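Local coordinates for bifunctional autolysin (Staphylococcus aureus subsp. aureus Mu50, PDB 6FXO), which probably cleaves the glycan strands of staphylococcal peptidoglycan as a family 73 glycoside hydrolase, being the N-acetylglucosaminidase part of a bifunctional autolysin, at residues Ile73-Asn79 with Gln91-Asn96; Lys142-Val146 with Gly160-Lys165; Ser186-Gln192 with Thr207-Ala211; Lys61-Arg66 with Val234-Ile240. All coordinates share one frame; numbering follows the deposited sequence.

How the interactions relate
Interaction 4 joins residues 61-66 to 234-240, 168 residues apart, and the other three contacts lie within the stretch of chain it closes. They follow in series: interaction 1 pairs helices 75-82 and 92-102, interaction 2 lays a loop on helix 158-166, and interaction 3 joins the loops flanking helix 195-200. Centres are about 16 Å apart for interactions 3 and 4, which share Lys197 of that helix, and about 33 Å for 2 and 4, which lie on opposite sides of the chain's centre, as do 1 and 3. Helix 172-180 borders both 1 and 2. No two contacts touch; they are separate local packings in a mainly alpha-helical fold whose glucosaminidase region belongs to the lysozyme clan.

Interaction 1. Residues Ile73-Asn79 with Gln91-Asn96; sequences ISIDKIN and QGAAFN
Asn79 OD1 takes the backbone N-H of Gly92, with Gly92 N 3.1 Å from Asn79 OD1 and an N-H...O angle of 139°. The donor stands above the plane of the amide carbonyl and does not meet it on a lone pair. With Asn79 CG anti to its own carbonyl carbon (chi1 -65°), the amide reaches the first turn of the facing helix, just after the N-cap residue Gln91. Helices 75-82 and 92-102 form a helix pair here, the second within the glucosaminidase region of the lysozyme clan. Their short segments run at 126° to each other, with axes 8.7 Å apart; Gly92, without a side chain, lies where the backbones come nearest, its CA 5.1 Å from Ile78 CA. Ile75 covers the next part of the seam: its CG2 lies 3.6 Å from Ala93 CB, while the Ile75 and Asn96 side chains cross at about a right angle, Ile75 CG1 3.8 Å from Asn96 CB. The start of the first helix is capped by Ser74 OG, which accepts from Lys77 N at 3.3 Å and more weakly from Asp76 N. Beyond the pair, Phe95 packs on Leu109, Ile110 and Ala113 of helix 106-116.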
# COMPACT_ATOMS: atom_id res chain seq x y z
N ILE A 73 11.02 -9.73 -7.99
CA ILE A 73 11.95 -8.70 -8.46
C ILE A 73 13.36 -9.09 -8.02
O ILE A 73 13.53 -9.61 -6.92
CB ILE A 73 11.50 -7.28 -8.02
CG1 ILE A 73 9.99 -7.13 -8.27
CG2 ILE A 73 12.25 -6.20 -8.84
CD1 ILE A 73 9.41 -5.76 -7.91
N SER A 74 14.36 -8.87 -8.87
CA SER A 74 15.69 -9.26 -8.41
C SER A 74 16.14 -8.51 -7.16
O SER A 74 15.89 -7.31 -7.04
CB SER A 74 16.71 -9.05 -9.54
OG SER A 74 17.98 -8.63 -9.08
N ILE A 75 16.80 -9.22 -6.20
CA ILE A 75 17.27 -8.60 -5.00
C ILE A 75 18.31 -7.53 -5.36
O ILE A 75 18.44 -6.54 -4.64
CB ILE A 75 17.84 -9.71 -4.08
CG1 ILE A 75 16.71 -10.69 -3.69
CG2 ILE A 75 18.51 -9.11 -2.86
CD1 ILE A 75 17.14 -11.87 -2.83
N ASP A 76 19.05 -7.72 -6.48
CA ASP A 76 20.04 -6.72 -6.85
C ASP A 76 19.38 -5.43 -7.25
O ASP A 76 19.88 -4.35 -6.96
CB ASP A 76 20.87 -7.16 -8.07
CG ASP A 76 22.27 -7.65 -7.77
OD1 ASP A 76 22.64 -8.71 -8.30
OD2 ASP A 76 22.97 -6.99 -6.98
N LYS A 77 18.25 -5.57 -7.96
CA LYS A 77 17.50 -4.42 -8.41
C LYS A 77 16.96 -3.66 -7.25
O LYS A 77 16.88 -2.42 -7.29
CB LYS A 77 16.35 -4.86 -9.36
CG LYS A 77 16.63 -4.67 -10.86
CD LYS A 77 15.50 -5.18 -11.76
CE LYS A 77 15.33 -4.36 -13.01
NZ LYS A 77 16.14 -4.67 -14.20
N ILE A 78 16.64 -4.40 -6.17
CA ILE A 78 16.13 -3.72 -5.02
C ILE A 78 17.21 -2.91 -4.37
O ILE A 78 17.00 -1.74 -4.09
CB ILE A 78 15.43 -4.70 -4.04
CG1 ILE A 78 13.98 -4.99 -4.47
CG2 ILE A 78 15.40 -4.10 -2.67
CD1 ILE A 78 13.75 -5.32 -5.93
N ASN A 79 18.38 -3.52 -4.15
CA ASN A 79 19.43 -2.72 -3.52
C ASN A 79 19.83 -1.54 -4.37
O ASN A 79 20.20 -0.51 -3.83
CB ASN A 79 20.65 -3.52 -3.18
CG ASN A 79 20.35 -4.54 -2.13
OD1 ASN A 79 20.05 -4.20 -0.99
ND2 ASN A 79 20.41 -5.80 -2.43
N GLN A 91 19.93 -4.85 1.99
CA GLN A 91 18.89 -5.77 2.41
C GLN A 91 17.63 -5.90 1.60
O GLN A 91 16.54 -6.00 2.15
CB GLN A 91 18.53 -5.64 3.93
CG GLN A 91 18.39 -4.26 4.58
CD GLN A 91 19.66 -3.78 5.26
OE1 GLN A 91 20.49 -3.07 4.66
NE2 GLN A 91 19.85 -4.17 6.50
N GLY A 92 17.78 -5.91 0.29
CA GLY A 92 16.59 -6.06 -0.52
C GLY A 92 16.29 -7.55 -0.39
O GLY A 92 15.22 -8.04 -0.74
N ALA A 93 17.29 -8.25 0.13
CA ALA A 93 17.30 -9.65 0.36
C ALA A 93 16.46 -9.88 1.55
O ALA A 93 15.67 -10.81 1.57
CB ALA A 93 18.72 -10.10 0.64
N ALA A 94 16.65 -9.05 2.58
CA ALA A 94 15.83 -9.28 3.76
C ALA A 94 14.40 -9.01 3.35
O ALA A 94 13.46 -9.63 3.85
CB ALA A 94 16.23 -8.34 4.87
N PHE A 95 14.24 -8.08 2.41
CA PHE A 95 12.92 -7.74 1.92
C PHE A 95 12.32 -8.79 1.04
O PHE A 95 11.13 -9.07 1.17
CB PHE A 95 12.89 -6.37 1.19
CG PHE A 95 12.60 -5.15 2.05
CD1 PHE A 95 11.32 -4.92 2.57
CD2 PHE A 95 13.60 -4.25 2.37
CE1 PHE A 95 11.08 -3.83 3.39
CE2 PHE A 95 13.35 -3.16 3.18
CZ PHE A 95 12.09 -2.96 3.69
N ASN A 96 13.13 -9.41 0.14
CA ASN A 96 12.50 -10.41 -0.70
C ASN A 96 12.03 -11.52 0.17
O ASN A 96 11.03 -12.21 -0.08
CB ASN A 96 13.51 -10.88 -1.73
CG ASN A 96 12.87 -11.46 -2.95
OD1 ASN A 96 12.75 -12.69 -3.02
ND2 ASN A 96 12.41 -10.64 -3.94

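Interaction 2. Residues Lys142-Val146 with Gly160-Lys165; sequences KYHNV and GIKYAK
Tyr143 and His144 belong to an extended strip of loop that lies along helix 158-166, with Tyr143 CA 5.3 Å from Lys165 CA and His144 CA 5.5 Å from Ala164 CA. As the loop advances, its contacts retreat along the helix: Tyr143 meets Lys165 near the C-terminal end, whereas Asn145 reaches back to Gly160. The Tyr143 ring lies flat against the lysine. Lys165 CG sits 3.3 Å from the centroid of the Tyr143 ring and only 2° off its normal, a CH-pi contact over the centre of one face. Placing CG anti to the backbone N (chi1 -155°) turns the aliphatic part of Lys165 over the ring, and a bend at chi2 carries the chain onward, so that Lys165 CE passes 4.1 Å from Tyr143 CE1. Beside this contact, Tyr143 CB and Ala164 CB are 4.4 Å apart, and the end of Ile161 comes up to the backbone, with its CD1 4.0 Å from Tyr143 O. Asn145 ND2 gives a weak hydrogen bond to Gly160 O at 3.2 Å; the same oxygen takes the helical bond from Ala164 N, so it is shared between helix and loop. The other end of the amide, Asn145 OD1, accepts from Ile149 N, and the two bonds together probably set the amide's rotation. His144 turns its CB away from helix 158-166 and packs on Val172 and Ala175 of helix 172-180, while its ND1 bonds to Ala125 O in the short helix 123-126; the loop is thus layered between helices 158-166 and 172-180.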
# COMPACT_ATOMS: atom_id res chain seq x y z
N LYS A 142 22.08 -0.84 19.75
CA LYS A 142 20.74 -0.54 19.29
C LYS A 142 19.89 -1.62 18.65
O LYS A 142 20.35 -2.41 17.83
CB LYS A 142 20.88 0.57 18.23
CG LYS A 142 22.24 0.58 17.46
CD LYS A 142 22.26 -0.21 16.10
CE LYS A 142 23.53 -0.03 15.26
NZ LYS A 142 23.57 -0.85 13.98
N TYR A 143 18.60 -1.59 19.02
CA TYR A 143 17.55 -2.50 18.56
C TYR A 143 16.81 -1.62 17.47
O TYR A 143 16.89 -0.40 17.57
CB TYR A 143 16.73 -2.96 19.80
CG TYR A 143 17.55 -3.79 20.78
CD1 TYR A 143 18.43 -3.20 21.69
CD2 TYR A 143 17.44 -5.18 20.82
CE1 TYR A 143 19.18 -3.96 22.58
CE2 TYR A 143 18.18 -5.95 21.71
CZ TYR A 143 19.05 -5.33 22.59
OH TYR A 143 19.80 -6.09 23.47
N HIS A 144 16.13 -2.21 16.45
CA HIS A 144 15.42 -1.49 15.36
C HIS A 144 13.91 -1.69 15.05
O HIS A 144 13.31 -2.67 15.48
CB HIS A 144 16.19 -1.83 14.07
CG HIS A 144 17.63 -1.49 14.12
ND1 HIS A 144 18.13 -0.33 13.54
CD2 HIS A 144 18.68 -2.13 14.68
CE1 HIS A 144 19.44 -0.29 13.76
NE2 HIS A 144 19.80 -1.36 14.44
N ASN A 145 13.32 -0.76 14.24
CA ASN A 145 11.92 -0.85 13.89
C ASN A 145 11.65 -0.20 12.58
O ASN A 145 11.50 1.03 12.53
CB ASN A 145 11.10 -0.08 14.86
CG ASN A 145 9.84 -0.77 15.16
OD1 ASN A 145 9.04 -1.11 14.27
ND2 ASN A 145 9.56 -0.94 16.39
N VAL A 146 11.59 -0.97 11.52
CA VAL A 146 11.33 -0.26 10.28
C VAL A 146 9.83 -0.13 9.93
O VAL A 146 9.49 0.44 8.89
CB VAL A 146 12.16 -0.87 9.15
CG1 VAL A 146 13.64 -0.84 9.51
CG2 VAL A 146 11.71 -2.30 8.85
N GLY A 160 8.32 1.84 21.01
CA GLY A 160 8.63 1.04 19.85
C GLY A 160 10.01 0.44 19.97
O GLY A 160 10.23 -0.67 19.49
N ILE A 161 10.94 1.17 20.63
CA ILE A 161 12.29 0.62 20.78
C ILE A 161 12.20 -0.62 21.64
O ILE A 161 12.94 -1.58 21.48
CB ILE A 161 13.21 1.70 21.41
CG1 ILE A 161 13.58 2.77 20.36
CG2 ILE A 161 14.45 1.08 22.03
CD1 ILE A 161 14.45 2.27 19.21
N LYS A 162 11.25 -0.56 22.56
CA LYS A 162 10.89 -1.58 23.55
C LYS A 162 10.37 -2.86 22.93
O LYS A 162 10.60 -3.95 23.45
CB LYS A 162 9.81 -0.99 24.47
CG LYS A 162 9.78 -1.45 25.92
CD LYS A 162 8.58 -0.81 26.62
CE LYS A 162 8.40 -1.20 28.07
NZ LYS A 162 7.19 -0.56 28.67
N TYR A 163 9.66 -2.72 21.81
CA TYR A 163 9.09 -3.86 21.12
C TYR A 163 10.19 -4.53 20.36
O TYR A 163 10.33 -5.75 20.38
CB TYR A 163 7.99 -3.40 20.16
CG TYR A 163 7.07 -4.51 19.73
CD1 TYR A 163 5.78 -4.61 20.23
CD2 TYR A 163 7.48 -5.46 18.80
CE1 TYR A 163 4.92 -5.62 19.82
CE2 TYR A 163 6.63 -6.47 18.38
CZ TYR A 163 5.35 -6.55 18.89
OH TYR A 163 4.50 -7.55 18.47
N ALA A 164 10.96 -3.70 19.68
CA ALA A 164 12.08 -4.16 18.89
C ALA A 164 13.10 -4.82 19.77
O ALA A 164 13.74 -5.78 19.34
CB ALA A 164 12.70 -3.00 18.16
N LYS A 165 13.26 -4.32 21.00
CA LYS A 165 14.24 -4.95 21.87
C LYS A 165 13.76 -6.33 22.27
O LYS A 165 14.55 -7.27 22.35
CB LYS A 165 14.46 -4.09 23.14
CG LYS A 165 15.82 -4.28 23.83
CD LYS A 165 15.71 -4.19 25.36
CE LYS A 165 17.03 -3.98 26.09
NZ LYS A 165 17.14 -2.59 26.65

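Interaction 3. Residues Ser186-Gln192 with Thr207-Ala211; sequences SYVKAGQ and THQYA
Gln192, extended beyond CG (chi2 165°), delivers both ends of its amide to His208. His208 ND1 donates to Gln192 OE1 at 3.2 Å, the acceptor lying in the imidazole plane. Gln192 NE2 in turn donates to His208 O, also at 3.2 Å, but from well above that carbonyl's plane. Gripped at two points, the histidine is held by side chain and backbone together, and Gln192 NE2 has a further partner in Lys197 O. The imidazole then overlaps Tyr187 in an offset stack, ring centroids 4.7 Å apart and planes at 26°, with His208 CE1 over the rim of the phenol. Tyr210 covers the opposite face: its edge points into the Tyr187 ring in an edge-to-face contact, planes at 60°, with Tyr210 CD2 3.4 Å from Tyr187 CZ. Tyr187 is thus the middle layer of an aromatic cluster linking the two loops that flank helix 195-200. The first loop contains a type I turn from Tyr187 to Ala190, and Gly191 follows at a positive phi. Gln192 N is tied back to Tyr187 O at 3.0 Å, which sets the glutamine beside the tyrosine. Tyr210 continues the aromatic row by stacking with Trp216, the first residue of helix 216-231.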
# COMPACT_ATOMS: atom_id res chain seq x y z
N SER A 186 -4.49 -6.94 8.14
CA SER A 186 -5.76 -6.24 8.23
C SER A 186 -6.38 -5.81 6.94
O SER A 186 -7.60 -5.60 6.90
CB SER A 186 -5.65 -5.05 9.18
OG SER A 186 -6.54 -5.21 10.27
N TYR A 187 -5.59 -5.66 5.88
CA TYR A 187 -6.29 -5.24 4.68
C TYR A 187 -6.10 -6.17 3.53
O TYR A 187 -7.07 -6.71 3.00
CB TYR A 187 -5.92 -3.77 4.35
CG TYR A 187 -6.82 -2.78 5.06
CD1 TYR A 187 -6.48 -2.24 6.29
CD2 TYR A 187 -8.02 -2.38 4.50
CE1 TYR A 187 -7.31 -1.34 6.95
CE2 TYR A 187 -8.87 -1.49 5.15
CZ TYR A 187 -8.51 -0.97 6.37
OH TYR A 187 -9.35 -0.08 7.00
N VAL A 188 -4.85 -6.39 3.17
CA VAL A 188 -4.50 -7.27 2.06
C VAL A 188 -4.93 -8.72 2.29
O VAL A 188 -5.29 -9.40 1.33
CB VAL A 188 -2.96 -7.10 1.87
CG1 VAL A 188 -2.43 -7.87 0.66
CG2 VAL A 188 -2.60 -5.61 1.74
N LYS A 189 -4.90 -9.20 3.56
CA LYS A 189 -5.31 -10.56 3.89
C LYS A 189 -6.77 -10.86 4.21
O LYS A 189 -7.15 -12.02 4.36
CB LYS A 189 -4.29 -11.22 4.86
CG LYS A 189 -2.79 -11.16 4.41
CD LYS A 189 -2.47 -11.51 2.93
CE LYS A 189 -1.82 -12.87 2.71
NZ LYS A 189 -1.30 -13.09 1.31
N ALA A 190 -7.58 -9.80 4.28
CA ALA A 190 -9.01 -9.87 4.58
C ALA A 190 -9.74 -9.68 3.27
O ALA A 190 -10.93 -9.39 3.21
CB ALA A 190 -9.40 -8.76 5.55
N GLY A 191 -8.98 -9.85 2.22
CA GLY A 191 -9.50 -9.71 0.85
C GLY A 191 -9.37 -8.38 0.13
O GLY A 191 -9.67 -8.29 -1.08
N GLN A 192 -8.96 -7.31 0.81
CA GLN A 192 -8.86 -6.09 0.01
C GLN A 192 -7.43 -6.04 -0.50
O GLN A 192 -6.60 -5.35 0.09
CB GLN A 192 -9.29 -4.92 0.86
CG GLN A 192 -10.80 -4.91 0.93
CD GLN A 192 -11.37 -4.03 2.01
OE1 GLN A 192 -11.53 -4.47 3.16
NE2 GLN A 192 -11.72 -2.78 1.65
N THR A 207 -18.29 -1.01 2.98
CA THR A 207 -17.77 -1.76 4.09
C THR A 207 -16.26 -1.85 4.10
O THR A 207 -15.62 -1.91 3.06
CB THR A 207 -18.43 -3.14 4.14
OG1 THR A 207 -19.85 -2.96 4.18
CG2 THR A 207 -17.98 -3.96 5.34
N HIS A 208 -15.72 -1.80 5.29
CA HIS A 208 -14.31 -1.86 5.59
C HIS A 208 -13.38 -0.98 4.74
O HIS A 208 -12.23 -1.35 4.47
CB HIS A 208 -13.81 -3.31 5.63
CG HIS A 208 -12.73 -3.49 6.64
ND1 HIS A 208 -11.43 -3.77 6.27
CD2 HIS A 208 -12.71 -3.23 7.98
CE1 HIS A 208 -10.65 -3.68 7.35
NE2 HIS A 208 -11.40 -3.36 8.39
N GLN A 209 -13.89 0.17 4.30
CA GLN A 209 -13.06 1.04 3.48
C GLN A 209 -11.95 1.82 4.20
O GLN A 209 -12.12 2.31 5.30
CB GLN A 209 -13.93 1.96 2.63
CG GLN A 209 -15.03 1.17 1.94
CD GLN A 209 -15.87 2.08 1.09
OE1 GLN A 209 -16.09 3.26 1.40
NE2 GLN A 209 -16.37 1.57 0.02
N TYR A 210 -10.82 1.93 3.52
CA TYR A 210 -9.68 2.63 4.06
C TYR A 210 -9.72 4.15 4.31
O TYR A 210 -9.03 4.55 5.21
CB TYR A 210 -8.44 2.32 3.21
CG TYR A 210 -7.15 2.29 3.98
CD1 TYR A 210 -6.41 3.45 4.17
CD2 TYR A 210 -6.63 1.11 4.48
CE1 TYR A 210 -5.20 3.42 4.84
CE2 TYR A 210 -5.42 1.07 5.15
CZ TYR A 210 -4.70 2.24 5.33
OH TYR A 210 -3.50 2.25 6.00
N ALA A 211 -10.50 4.99 3.56
CA ALA A 211 -10.48 6.42 3.85
C ALA A 211 -11.60 7.10 3.10
O ALA A 211 -12.14 6.55 2.15
CB ALA A 211 -9.15 7.03 3.45

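Interaction 4. Residues Lys61-Arg66 with Val234-Ile240; sequences KYQFLR and VGKYFDI
Leu65 and Phe238 form a single antiparallel, non-hydrogen-bonded bridge, flanked by Asp239 N to Phe64 O at 2.7 Å and Arg66 N to Tyr237 O at 2.8 Å. The Phe238 ring meets two partners, one at its edge and one over a face. Its edge points at the face of Tyr62 in an edge-to-face pair, planes at 75°, while Leu65 CD1 lies over one Phe238 face, 4.2 Å from the ring centroid. The Tyr62 hydroxyl reaches the start of the other segment, where Gly235 N donates to Tyr62 OH at 2.8 Å in a nearly straight bond (170°). The bridge joins the C-terminal strand 237-242 to the residue just after the 3-10 turn 61-64; on its other side the strand pairs in parallel with strand 4-9, bringing both ends of the chain into one two-stranded sheet. Phe64 and Ile240 cross at about a right angle, Phe64 CG 3.7 Å from Ile240 CG1. Arg66, bent at chi2 and chi3, brings NH1 to a salt bridge with Asp239 OD2, Arg66 NH1 lying 2.8 Å from Asp239 OD2 on the anti side of the carboxylate. The same carboxylate oxygen also pairs with Lys197 NZ, while Arg66 NE meets Asp68.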
# COMPACT_ATOMS: atom_id res chain seq x y z
N LYS A 61 -3.50 2.58 -13.28
CA LYS A 61 -3.81 1.15 -13.16
C LYS A 61 -3.13 0.48 -11.96
O LYS A 61 -3.51 -0.60 -11.61
CB LYS A 61 -3.51 0.33 -14.45
CG LYS A 61 -2.07 0.43 -15.03
CD LYS A 61 -1.97 -0.27 -16.43
CE LYS A 61 -0.57 -0.32 -17.04
NZ LYS A 61 -0.50 -0.96 -18.40
N TYR A 62 -2.14 1.15 -11.28
CA TYR A 62 -1.53 0.47 -10.16
C TYR A 62 -2.43 0.19 -8.99
O TYR A 62 -2.01 -0.57 -8.12
CB TYR A 62 -0.05 0.96 -9.87
CG TYR A 62 0.99 0.42 -10.85
CD1 TYR A 62 1.06 0.90 -12.15
CD2 TYR A 62 1.84 -0.64 -10.51
CE1 TYR A 62 1.93 0.36 -13.08
CE2 TYR A 62 2.76 -1.20 -11.45
CZ TYR A 62 2.79 -0.69 -12.71
OH TYR A 62 3.75 -1.15 -13.58
N GLN A 63 -3.67 0.82 -8.95
CA GLN A 63 -4.60 0.59 -7.86
C GLN A 63 -5.16 -0.82 -7.98
O GLN A 63 -5.76 -1.32 -7.05
CB GLN A 63 -5.72 1.65 -7.77
CG GLN A 63 -6.71 1.76 -8.92
CD GLN A 63 -7.31 3.15 -8.78
OE1 GLN A 63 -8.25 3.38 -7.91
NE2 GLN A 63 -6.74 4.12 -9.63
N PHE A 64 -5.05 -1.37 -9.17
CA PHE A 64 -5.52 -2.74 -9.45
C PHE A 64 -4.37 -3.77 -9.33
O PHE A 64 -4.60 -4.96 -9.56
CB PHE A 64 -6.24 -2.86 -10.76
CG PHE A 64 -7.24 -1.78 -11.04
CD1 PHE A 64 -8.41 -1.63 -10.24
CD2 PHE A 64 -7.03 -0.88 -12.07
CE1 PHE A 64 -9.26 -0.61 -10.49
CE2 PHE A 64 -7.92 0.15 -12.30
CZ PHE A 64 -9.03 0.28 -11.52
N LEU A 65 -3.14 -3.31 -9.05
CA LEU A 65 -2.05 -4.27 -8.91
C LEU A 65 -2.33 -5.17 -7.64
O LEU A 65 -2.69 -4.62 -6.60
CB LEU A 65 -0.67 -3.55 -8.72
CG LEU A 65 0.57 -4.40 -8.43
CD1 LEU A 65 1.17 -5.00 -9.79
CD2 LEU A 65 1.62 -3.64 -7.56
N ARG A 66 -2.14 -6.49 -7.70
CA ARG A 66 -2.36 -7.29 -6.52
C ARG A 66 -1.16 -7.30 -5.57
O ARG A 66 -0.07 -7.73 -5.89
CB ARG A 66 -2.75 -8.76 -6.89
CG ARG A 66 -4.09 -8.97 -7.61
CD ARG A 66 -5.35 -9.10 -6.69
NE ARG A 66 -5.28 -10.33 -5.91
CZ ARG A 66 -5.96 -11.46 -6.15
NH1 ARG A 66 -6.79 -11.53 -7.18
NH2 ARG A 66 -5.77 -12.53 -5.39
N VAL A 234 8.08 -3.16 -13.67
CA VAL A 234 6.67 -2.92 -13.96
C VAL A 234 5.80 -4.07 -13.32
O VAL A 234 6.31 -5.18 -13.12
CB VAL A 234 6.47 -2.90 -15.50
CG1 VAL A 234 5.00 -2.71 -15.86
CG2 VAL A 234 7.33 -1.82 -16.15
N GLY A 235 4.52 -3.79 -12.96
CA GLY A 235 3.66 -4.82 -12.38
C GLY A 235 3.20 -5.90 -13.34
O GLY A 235 3.07 -5.66 -14.53
N LYS A 236 2.93 -7.04 -12.83
CA LYS A 236 2.48 -8.16 -13.62
C LYS A 236 1.15 -8.77 -13.28
O LYS A 236 0.59 -9.46 -14.13
CB LYS A 236 3.54 -9.28 -13.55
CG LYS A 236 4.72 -9.13 -14.50
CD LYS A 236 6.04 -9.06 -13.73
CE LYS A 236 7.27 -9.11 -14.60
NZ LYS A 236 8.52 -8.82 -13.83
N TYR A 237 0.64 -8.55 -12.06
CA TYR A 237 -0.63 -9.12 -11.66
C TYR A 237 -1.61 -8.07 -11.32
O TYR A 237 -1.43 -7.30 -10.33
CB TYR A 237 -0.47 -10.17 -10.53
CG TYR A 237 0.56 -11.24 -10.83
CD1 TYR A 237 0.23 -12.37 -11.57
CD2 TYR A 237 1.86 -11.12 -10.38
CE1 TYR A 237 1.17 -13.35 -11.86
CE2 TYR A 237 2.81 -12.10 -10.66
CZ TYR A 237 2.47 -13.21 -11.40
OH TYR A 237 3.41 -14.17 -11.68
N PHE A 238 -2.66 -8.02 -12.15
CA PHE A 238 -3.66 -6.99 -11.89
C PHE A 238 -5.04 -7.54 -11.73
O PHE A 238 -5.32 -8.65 -12.16
CB PHE A 238 -3.54 -5.92 -13.01
CG PHE A 238 -2.24 -5.17 -13.09
CD1 PHE A 238 -1.11 -5.75 -13.73
CD2 PHE A 238 -2.12 -3.86 -12.65
CE1 PHE A 238 0.08 -5.02 -13.90
CE2 PHE A 238 -0.93 -3.13 -12.83
CZ PHE A 238 0.16 -3.71 -13.45
N ASP A 239 -5.96 -6.73 -11.12
CA ASP A 239 -7.35 -7.17 -10.88
C ASP A 239 -8.25 -5.97 -10.96
O ASP A 239 -8.25 -5.16 -10.05
CB ASP A 239 -7.41 -7.71 -9.43
CG ASP A 239 -8.60 -8.55 -9.00
OD1 ASP A 239 -9.73 -8.28 -9.47
OD2 ASP A 239 -8.43 -9.39 -8.08
N ILE A 240 -9.03 -5.88 -12.03
CA ILE A 240 -9.95 -4.84 -12.34
C ILE A 240 -11.46 -5.15 -12.23
O ILE A 240 -11.99 -6.01 -12.93
CB ILE A 240 -9.56 -4.33 -13.77
CG1 ILE A 240 -8.03 -4.02 -13.85
CG2 ILE A 240 -10.38 -3.12 -14.17
CD1 ILE A 240 -7.54 -3.72 -15.29